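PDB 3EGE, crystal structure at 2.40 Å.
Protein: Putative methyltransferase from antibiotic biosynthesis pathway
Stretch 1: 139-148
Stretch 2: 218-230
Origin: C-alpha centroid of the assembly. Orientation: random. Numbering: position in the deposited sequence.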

# COMPACT_ATOMS: atom_id res chain seq x y z
N ILE A 139 -15.77 -4.19 -9.02
CA ILE A 139 -15.89 -4.56 -7.59
C ILE A 139 -17.18 -3.94 -7.05
O ILE A 139 -17.43 -2.75 -7.27
CB ILE A 139 -14.70 -3.99 -6.68
CG1 ILE A 139 -13.33 -4.18 -7.33
CG2 ILE A 139 -14.68 -4.66 -5.30
CD1 ILE A 139 -13.05 -5.65 -7.72
N TRP A 140 -17.96 -4.74 -6.35
CA TRP A 140 -19.18 -4.31 -5.65
C TRP A 140 -18.98 -3.11 -4.70
O TRP A 140 -19.88 -2.29 -4.55
CB TRP A 140 -19.77 -5.48 -4.82
CG TRP A 140 -18.89 -5.90 -3.71
CD1 TRP A 140 -17.91 -6.83 -3.77
CD2 TRP A 140 -18.87 -5.37 -2.38
NE1 TRP A 140 -17.27 -6.91 -2.57
CE2 TRP A 140 -17.83 -6.02 -1.69
CE3 TRP A 140 -19.62 -4.39 -1.71
CZ2 TRP A 140 -17.54 -5.75 -0.35
CZ3 TRP A 140 -19.33 -4.10 -0.38
CH2 TRP A 140 -18.29 -4.78 0.28
N LEU A 141 -17.81 -3.05 -4.05
CA LEU A 141 -17.46 -2.06 -3.01
C LEU A 141 -17.77 -0.62 -3.38
O LEU A 141 -18.35 0.14 -2.57
CB LEU A 141 -15.96 -2.19 -2.63
CG LEU A 141 -15.39 -1.36 -1.47
CD1 LEU A 141 -16.23 -1.56 -0.20
CD2 LEU A 141 -13.87 -1.66 -1.23
N TYR A 142 -17.45 -0.27 -4.62
CA TYR A 142 -17.60 1.11 -5.09
C TYR A 142 -19.02 1.53 -5.41
O TYR A 142 -19.27 2.72 -5.58
CB TYR A 142 -16.66 1.41 -6.24
CG TYR A 142 -15.26 0.92 -5.94
CD1 TYR A 142 -14.56 1.34 -4.81
CD2 TYR A 142 -14.64 0.01 -6.81
CE1 TYR A 142 -13.28 0.86 -4.53
CE2 TYR A 142 -13.39 -0.46 -6.55
CZ TYR A 142 -12.71 -0.04 -5.43
OH TYR A 142 -11.47 -0.57 -5.23
N ASP A 143 -19.94 0.57 -5.49
CA ASP A 143 -21.35 0.87 -5.63
C ASP A 143 -21.96 1.37 -4.30
O ASP A 143 -23.03 1.96 -4.31
CB ASP A 143 -22.11 -0.36 -6.07
CG ASP A 143 -21.64 -0.90 -7.37
OD1 ASP A 143 -21.00 -0.16 -8.15
OD2 ASP A 143 -21.93 -2.09 -7.57
N TYR A 144 -21.31 1.07 -3.18
CA TYR A 144 -21.70 1.56 -1.86
C TYR A 144 -20.85 2.71 -1.37
O TYR A 144 -21.37 3.58 -0.65
CB TYR A 144 -21.66 0.42 -0.82
CG TYR A 144 -22.62 -0.69 -1.13
CD1 TYR A 144 -23.96 -0.65 -0.68
CD2 TYR A 144 -22.21 -1.79 -1.88
CE1 TYR A 144 -24.85 -1.70 -0.98
CE2 TYR A 144 -23.07 -2.83 -2.17
CZ TYR A 144 -24.38 -2.79 -1.71
OH TYR A 144 -25.21 -3.84 -2.02
N PHE A 145 -19.56 2.69 -1.70
CA PHE A 145 -18.57 3.70 -1.25
C PHE A 145 -17.80 4.29 -2.44
O PHE A 145 -16.61 3.99 -2.62
CB PHE A 145 -17.64 3.06 -0.21
CG PHE A 145 -18.38 2.47 0.98
CD1 PHE A 145 -19.15 3.28 1.80
CD2 PHE A 145 -18.31 1.10 1.26
CE1 PHE A 145 -19.83 2.74 2.90
CE2 PHE A 145 -19.00 0.54 2.33
CZ PHE A 145 -19.76 1.37 3.17
N PRO A 146 -18.46 5.16 -3.24
CA PRO A 146 -17.82 5.69 -4.49
C PRO A 146 -16.54 6.50 -4.28
O PRO A 146 -15.66 6.53 -5.16
CB PRO A 146 -18.93 6.55 -5.13
CG PRO A 146 -19.83 6.90 -3.98
CD PRO A 146 -19.82 5.70 -3.08
N PHE A 147 -16.47 7.17 -3.12
CA PHE A 147 -15.30 7.94 -2.73
C PHE A 147 -13.99 7.16 -2.76
O PHE A 147 -12.94 7.74 -3.09
CB PHE A 147 -15.50 8.63 -1.38
CG PHE A 147 -15.92 7.70 -0.28
CD1 PHE A 147 -14.96 6.96 0.44
CD2 PHE A 147 -17.28 7.54 0.04
CE1 PHE A 147 -15.35 6.08 1.45
CE2 PHE A 147 -17.68 6.67 1.06
CZ PHE A 147 -16.71 5.95 1.77
N LEU A 148 -14.03 5.87 -2.43
CA LEU A 148 -12.81 5.01 -2.50
C LEU A 148 -12.28 4.89 -3.91
O LEU A 148 -11.10 4.95 -4.12
CB LEU A 148 -13.10 3.60 -1.97
CG LEU A 148 -13.52 3.43 -0.51
CD1 LEU A 148 -13.82 1.96 -0.26
CD2 LEU A 148 -12.47 3.96 0.49
N LEU A 218 -22.45 10.79 3.29
CA LEU A 218 -22.25 9.88 2.16
C LEU A 218 -21.84 8.51 2.65
O LEU A 218 -22.45 7.50 2.23
CB LEU A 218 -21.19 10.43 1.17
CG LEU A 218 -20.76 9.58 -0.04
CD1 LEU A 218 -21.96 9.14 -0.93
CD2 LEU A 218 -19.71 10.36 -0.84
N VAL A 219 -20.81 8.46 3.51
CA VAL A 219 -20.36 7.19 4.14
C VAL A 219 -21.54 6.50 4.81
O VAL A 219 -21.80 5.30 4.59
CB VAL A 219 -19.21 7.38 5.20
CG1 VAL A 219 -18.90 6.02 5.88
CG2 VAL A 219 -17.93 7.99 4.57
N GLU A 220 -22.29 7.29 5.57
CA GLU A 220 -23.45 6.81 6.31
C GLU A 220 -24.57 6.23 5.40
O GLU A 220 -25.15 5.17 5.71
CB GLU A 220 -23.94 7.92 7.23
CG GLU A 220 -24.94 7.50 8.25
CD GLU A 220 -24.43 6.39 9.16
OE1 GLU A 220 -23.24 6.41 9.57
OE2 GLU A 220 -25.27 5.50 9.42
N LYS A 221 -24.84 6.88 4.28
CA LYS A 221 -25.79 6.35 3.29
C LYS A 221 -25.31 5.04 2.69
O LYS A 221 -26.11 4.14 2.48
CB LYS A 221 -26.11 7.37 2.19
CG LYS A 221 -26.98 8.52 2.66
CD LYS A 221 -28.43 8.11 2.77
CE LYS A 221 -29.22 9.04 3.68
NZ LYS A 221 -28.81 8.95 5.14
N GLY A 222 -24.00 4.94 2.42
CA GLY A 222 -23.35 3.69 1.97
C GLY A 222 -23.50 2.56 3.00
O GLY A 222 -23.84 1.42 2.64
N LEU A 223 -23.28 2.89 4.27
CA LEU A 223 -23.50 1.96 5.39
C LEU A 223 -24.96 1.49 5.49
O LEU A 223 -25.21 0.30 5.71
CB LEU A 223 -23.07 2.58 6.74
CG LEU A 223 -21.59 2.88 6.95
CD1 LEU A 223 -21.38 3.66 8.25
CD2 LEU A 223 -20.77 1.59 6.91
N GLU A 224 -25.90 2.41 5.32
CA GLU A 224 -27.33 2.06 5.38
C GLU A 224 -27.73 1.12 4.26
O GLU A 224 -28.42 0.13 4.49
CB GLU A 224 -28.23 3.32 5.35
CG GLU A 224 -28.19 4.15 6.64
CD GLU A 224 -28.88 5.53 6.50
OE1 GLU A 224 -28.63 6.24 5.51
OE2 GLU A 224 -29.63 5.92 7.41
N LEU A 225 -27.29 1.44 3.05
CA LEU A 225 -27.57 0.64 1.85
C LEU A 225 -26.88 -0.73 1.93
O LEU A 225 -27.48 -1.75 1.62
CB LEU A 225 -27.14 1.42 0.61
CG LEU A 225 -27.70 1.14 -0.78
CD1 LEU A 225 -29.23 1.33 -0.87
CD2 LEU A 225 -26.95 2.09 -1.74
N LEU A 226 -25.62 -0.75 2.37
CA LEU A 226 -24.91 -2.03 2.55
C LEU A 226 -25.63 -2.92 3.58
O LEU A 226 -25.87 -4.10 3.30
CB LEU A 226 -23.44 -1.81 2.93
CG LEU A 226 -22.54 -3.05 3.02
CD1 LEU A 226 -22.68 -3.97 1.77
CD2 LEU A 226 -21.09 -2.63 3.26
N THR A 227 -26.01 -2.34 4.72
CA THR A 227 -26.72 -3.04 5.81
C THR A 227 -28.06 -3.63 5.34
O THR A 227 -28.36 -4.78 5.62
CB THR A 227 -26.93 -2.10 7.03
OG1 THR A 227 -25.66 -1.59 7.46
CG2 THR A 227 -27.61 -2.81 8.20
N ALA A 228 -28.84 -2.84 4.61
CA ALA A 228 -30.12 -3.30 4.06
C ALA A 228 -29.89 -4.45 3.06
O ALA A 228 -30.51 -5.50 3.19
CB ALA A 228 -30.87 -2.16 3.38
N ASP A 229 -28.98 -4.25 2.11
CA ASP A 229 -28.67 -5.26 1.09
C ASP A 229 -28.17 -6.58 1.66
O ASP A 229 -28.51 -7.64 1.14
CB ASP A 229 -27.69 -4.74 0.01
CG ASP A 229 -28.34 -3.79 -0.99
OD1 ASP A 229 -29.55 -3.52 -0.93
OD2 ASP A 229 -27.61 -3.29 -1.87
N LEU A 230 -27.35 -6.50 2.71
CA LEU A 230 -26.85 -7.69 3.42
C LEU A 230 -27.95 -8.43 4.18
O LEU A 230 -27.90 -9.65 4.28
CB LEU A 230 -25.67 -7.36 4.35
CG LEU A 230 -24.33 -7.04 3.67
CD1 LEU A 230 -23.35 -6.36 4.62
CD2 LEU A 230 -23.71 -8.31 3.01
O HOH W 1 -20.96 6.13 0.34

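The second stretch is helical throughout, and the first packs against it through four aromatic residues and Pro 146; together they bury 556 Å², counting both sides. The hollow in the helix is Gly 222. Its CA lies 4.7 Å from the CA of Tyr 144, the closest CA-CA pair across the stretches, and Tyr 144 O comes within 3.3 Å of Gly 222 CA. An ideal CB built on Gly 222 would fall 2.4 Å from Tyr 144 O and 2.7 Å from Phe 145 CE1, so the contact depends on the absence of a side chain. Tyr 144 O and the CE1 edge of the Phe 145 ring share this space, with CE1 of Phe 145 3.6 Å from Val 219 O at the ring edge and CE2 3.9 Å from Leu 226 CD2.

Tyr 144 has the largest covered area, 121 Å² of its surface being masked by the helix. With chi1 in m, its ring extends along the helix past Leu 225 and Leu 226. Leu 226 CD1 sits over one face, 4.0 Å from the Tyr 144 ring centroid and 7° off the normal, a CH-pi contact. The same methyl meets Trp 140 CZ3 at 4.0 Å, so one methyl contacts two aromatic side chains that lie about 75° apart as seen from it. At the far end of the ring, Tyr 144 OH donates a very short hydrogen bond of 2.5 Å to Asp 229 OD2, which lies near the ring plane; a phenol thus supplies both an apolar face and a polar tip.

Toward the start of the helix segment, Phe 147 takes chi1 p and places CZ 3.7 Å from Val 219 CG2 and CD2 3.8 Å from Leu 218 CD2. Pro 146 CG adds a looser contact, 4.3 Å from Leu 218 CD1. Water 1 bridges the backbones, donating to Tyr 144 O and Leu 218 O, each 2.8 Å from the water O.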